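Local coordinates for molybdopterin biosynthesis Mog protein (Mycobacterium tuberculosis, PDB 2G4R), which probably binds molybdopterin and takes part in the biosynthesis of the molybdenum cofactor, at residues R100-P105 with V135-G140. Numbering follows the deposited sequence.
Sequences RRSGLP and VRDGLG
Ser-102 and Asp-137 meet where the last part of helix 93-102 comes up against helix 132-143, their CA atoms 5.7 Å apart. The tight part is small. Ser-102 OG lies against the CB and carbonyl carbon of Asp-137, 3.3 Å from Asp-137 CB, and near the backbone N of Gly-138, 3.6 Å away, a van der Waals approach. The hydroxyl is placed there by a chi1 of 82°, which sets OG between the serine's own N and carbonyl carbon; its hydrogen bond is made within its own helix, to Ile-99 O. Gly-138, with no side chain, presents bare backbone to this oxygen. Beyond the serine the carboxylate reaches on to Gly-103, with Asp-137 OD2 3.4 Å from Gly-103 CA. The looser side is bridged by a water, which donates to Ser-102 O at 2.7 Å and to Asp-137 OD2 at 2.9 Å, linking two oxygens that are themselves 3.8 Å apart. Lys-106 adds a long, weak ion pair to OD2, which may offset a little of its negative charge. On the far side of helix 132-143, Val-135 and Leu-139 pack on strands 65-69 and 123-128 and on helix 24-34. The contact is thus peripheral helix-to-helix packing outside the sheet-facing core, in the layered alpha/beta fold of the molybdopterin-binding family.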
ATOM      1  N   ARG A 100      -8.363  -8.236 -25.166  1.00 32.22           N
ATOM      2  CA  ARG A 100      -7.061  -8.721 -25.685  1.00 32.83           C
ATOM      3  C   ARG A 100      -6.808  -8.271 -27.088  1.00 34.43           C
ATOM      4  O   ARG A 100      -5.724  -7.731 -27.398  1.00 35.96           O
ATOM      5  CB  ARG A 100      -6.902 -10.241 -25.619  1.00 31.70           C
ATOM      6  CG  ARG A 100      -6.418 -10.746 -24.274  1.00 29.48           C
ATOM      7  CD  ARG A 100      -6.197 -12.287 -24.347  1.00 29.92           C
ATOM      8  NE  ARG A 100      -7.464 -12.956 -24.237  1.00 31.00           N
ATOM      9  CZ  ARG A 100      -8.092 -13.190 -23.075  1.00 32.76           C
ATOM     10  NH1 ARG A 100      -9.256 -13.799 -23.117  1.00 31.87           N
ATOM     11  NH2 ARG A 100      -7.588 -12.826 -21.879  1.00 31.04           N
ATOM     12  N   ARG A 101      -7.787  -8.436 -27.954  1.00 35.97           N
ATOM     13  CA  ARG A 101      -7.563  -8.084 -29.371  1.00 38.33           C
ATOM     14  C   ARG A 101      -7.438  -6.586 -29.607  1.00 38.72           C
ATOM     15  O   ARG A 101      -6.928  -6.188 -30.629  1.00 38.48           O
ATOM     16  CB  ARG A 101      -8.690  -8.577 -30.246  1.00 38.41           C
ATOM     17  CG  ARG A 101      -8.592 -10.026 -30.578  1.00 40.09           C
ATOM     18  CD  ARG A 101      -9.750 -10.453 -31.428  1.00 43.91           C
ATOM     19  NE  ARG A 101     -10.825 -11.062 -30.626  1.00 57.16           N
ATOM     20  CZ  ARG A 101     -12.050 -10.564 -30.461  1.00 53.56           C
ATOM     21  NH1 ARG A 101     -12.446  -9.444 -31.056  1.00 52.87           N
ATOM     22  NH2 ARG A 101     -12.909 -11.221 -29.719  1.00 57.89           N
ATOM     23  N   SER A 102      -7.922  -5.784 -28.654  1.00 40.18           N
ATOM     24  CA  SER A 102      -7.978  -4.326 -28.781  1.00 41.48           C
ATOM     25  C   SER A 102      -6.546  -3.753 -28.892  1.00 43.31           C
ATOM     26  O   SER A 102      -6.308  -2.824 -29.638  1.00 43.10           O
ATOM     27  CB  SER A 102      -8.743  -3.727 -27.578  1.00 40.22           C
ATOM     28  OG  SER A 102      -7.930  -3.558 -26.394  1.00 32.93           O
ATOM     29  N   GLY A 103      -5.604  -4.334 -28.170  1.00 45.54           N
ATOM     30  CA  GLY A 103      -4.258  -3.772 -28.076  1.00 48.43           C
ATOM     31  C   GLY A 103      -3.308  -4.438 -29.037  1.00 50.42           C
ATOM     32  O   GLY A 103      -2.114  -4.123 -29.096  1.00 50.12           O
ATOM     33  N   LEU A 104      -3.862  -5.359 -29.809  1.00 53.19           N
ATOM     34  CA  LEU A 104      -3.061  -6.322 -30.503  1.00 54.32           C
ATOM     35  C   LEU A 104      -2.235  -5.684 -31.592  1.00 56.15           C
ATOM     36  O   LEU A 104      -1.006  -5.815 -31.565  1.00 57.30           O
ATOM     37  CB  LEU A 104      -3.934  -7.442 -31.065  1.00 54.61           C
ATOM     38  CG  LEU A 104      -3.188  -8.739 -31.293  1.00 55.08           C
ATOM     39  CD1 LEU A 104      -2.380  -9.143 -30.063  1.00 59.78           C
ATOM     40  CD2 LEU A 104      -4.233  -9.819 -31.656  1.00 59.23           C
ATOM     41  N   PRO A 105      -2.884  -4.927 -32.505  1.00 57.31           N
ATOM     42  CA  PRO A 105      -2.288  -4.556 -33.785  1.00 57.06           C
ATOM     43  C   PRO A 105      -0.771  -4.805 -34.009  1.00 57.42           C
ATOM     44  O   PRO A 105      -0.511  -5.475 -35.026  1.00 58.80           O
ATOM     45  CB  PRO A 105      -2.784  -3.117 -34.011  1.00 57.47           C
ATOM     46  CG  PRO A 105      -3.975  -2.941 -32.895  1.00 58.86           C
ATOM     47  CD  PRO A 105      -4.229  -4.337 -32.416  1.00 57.19           C
ATOM     48  N   VAL A 135      -4.836  -0.427 -20.960  1.00 32.98           N
ATOM     49  CA  VAL A 135      -6.000   0.097 -20.227  1.00 32.04           C
ATOM     50  C   VAL A 135      -6.903   0.989 -21.128  1.00 32.42           C
ATOM     51  O   VAL A 135      -8.118   0.758 -21.234  1.00 30.06           O
ATOM     52  CB  VAL A 135      -5.510   0.823 -18.978  1.00 32.83           C
ATOM     53  CG1 VAL A 135      -6.557   1.692 -18.354  1.00 31.29           C
ATOM     54  CG2 VAL A 135      -4.946  -0.188 -17.928  1.00 32.17           C
ATOM     55  N   ARG A 136      -6.316   1.966 -21.810  1.00 33.05           N
ATOM     56  CA  ARG A 136      -7.089   2.879 -22.662  1.00 33.44           C
ATOM     57  C   ARG A 136      -7.782   2.134 -23.799  1.00 33.33           C
ATOM     58  O   ARG A 136      -8.946   2.395 -24.101  1.00 34.71           O
ATOM     59  CB  ARG A 136      -6.186   4.037 -23.186  1.00 34.11           C
ATOM     60  CG  ARG A 136      -6.770   5.426 -23.054  1.00 37.25           C
ATOM     61  CD  ARG A 136      -5.796   6.550 -23.530  1.00 35.79           C
ATOM     62  NE  ARG A 136      -5.245   7.371 -22.444  1.00 37.98           N
ATOM     63  CZ  ARG A 136      -4.015   7.277 -21.954  1.00 44.85           C
ATOM     64  NH1 ARG A 136      -3.171   6.340 -22.403  1.00 44.78           N
ATOM     65  NH2 ARG A 136      -3.636   8.102 -20.981  1.00 47.11           N
ATOM     66  N   ASP A 137      -7.070   1.228 -24.454  1.00 33.74           N
ATOM     67  CA  ASP A 137      -7.624   0.355 -25.520  1.00 34.85           C
ATOM     68  C   ASP A 137      -8.782  -0.525 -25.010  1.00 33.31           C
ATOM     69  O   ASP A 137      -9.822  -0.657 -25.654  1.00 33.77           O
ATOM     70  CB  ASP A 137      -6.546  -0.574 -26.108  1.00 34.71           C
ATOM     71  CG  ASP A 137      -5.539   0.137 -27.052  1.00 41.12           C
ATOM     72  OD1 ASP A 137      -5.838   1.235 -27.577  1.00 41.94           O
ATOM     73  OD2 ASP A 137      -4.418  -0.452 -27.274  1.00 40.64           O
ATOM     74  N   GLY A 138      -8.583  -1.153 -23.858  1.00 32.54           N
ATOM     75  CA  GLY A 138      -9.623  -1.992 -23.273  1.00 32.21           C
ATOM     76  C   GLY A 138     -10.848  -1.186 -22.809  1.00 31.16           C
ATOM     77  O   GLY A 138     -11.979  -1.651 -22.958  1.00 29.78           O
ATOM     78  N   LEU A 139     -10.645   0.022 -22.268  1.00 31.03           N
ATOM     79  CA  LEU A 139     -11.792   0.900 -21.909  1.00 31.78           C
ATOM     80  C   LEU A 139     -12.566   1.322 -23.176  1.00 31.10           C
ATOM     81  O   LEU A 139     -13.776   1.458 -23.151  1.00 29.88           O
ATOM     82  CB  LEU A 139     -11.332   2.114 -21.105  1.00 32.25           C
ATOM     83  CG  LEU A 139     -10.720   1.843 -19.742  1.00 34.67           C
ATOM     84  CD1 LEU A 139     -10.083   3.123 -19.212  1.00 40.04           C
ATOM     85  CD2 LEU A 139     -11.775   1.260 -18.822  1.00 42.45           C
ATOM     86  N   GLY A 140     -11.857   1.449 -24.293  1.00 30.83           N
ATOM     87  CA  GLY A 140     -12.503   1.743 -25.574  1.00 33.27           C
ATOM     88  C   GLY A 140     -13.424   0.611 -26.021  1.00 33.51           C
ATOM     89  O   GLY A 140     -14.527   0.833 -26.572  1.00 35.47           O
TER
HETATM   90  O   HOH W   1      -4.214  -1.242 -30.046  1.00 51.65           O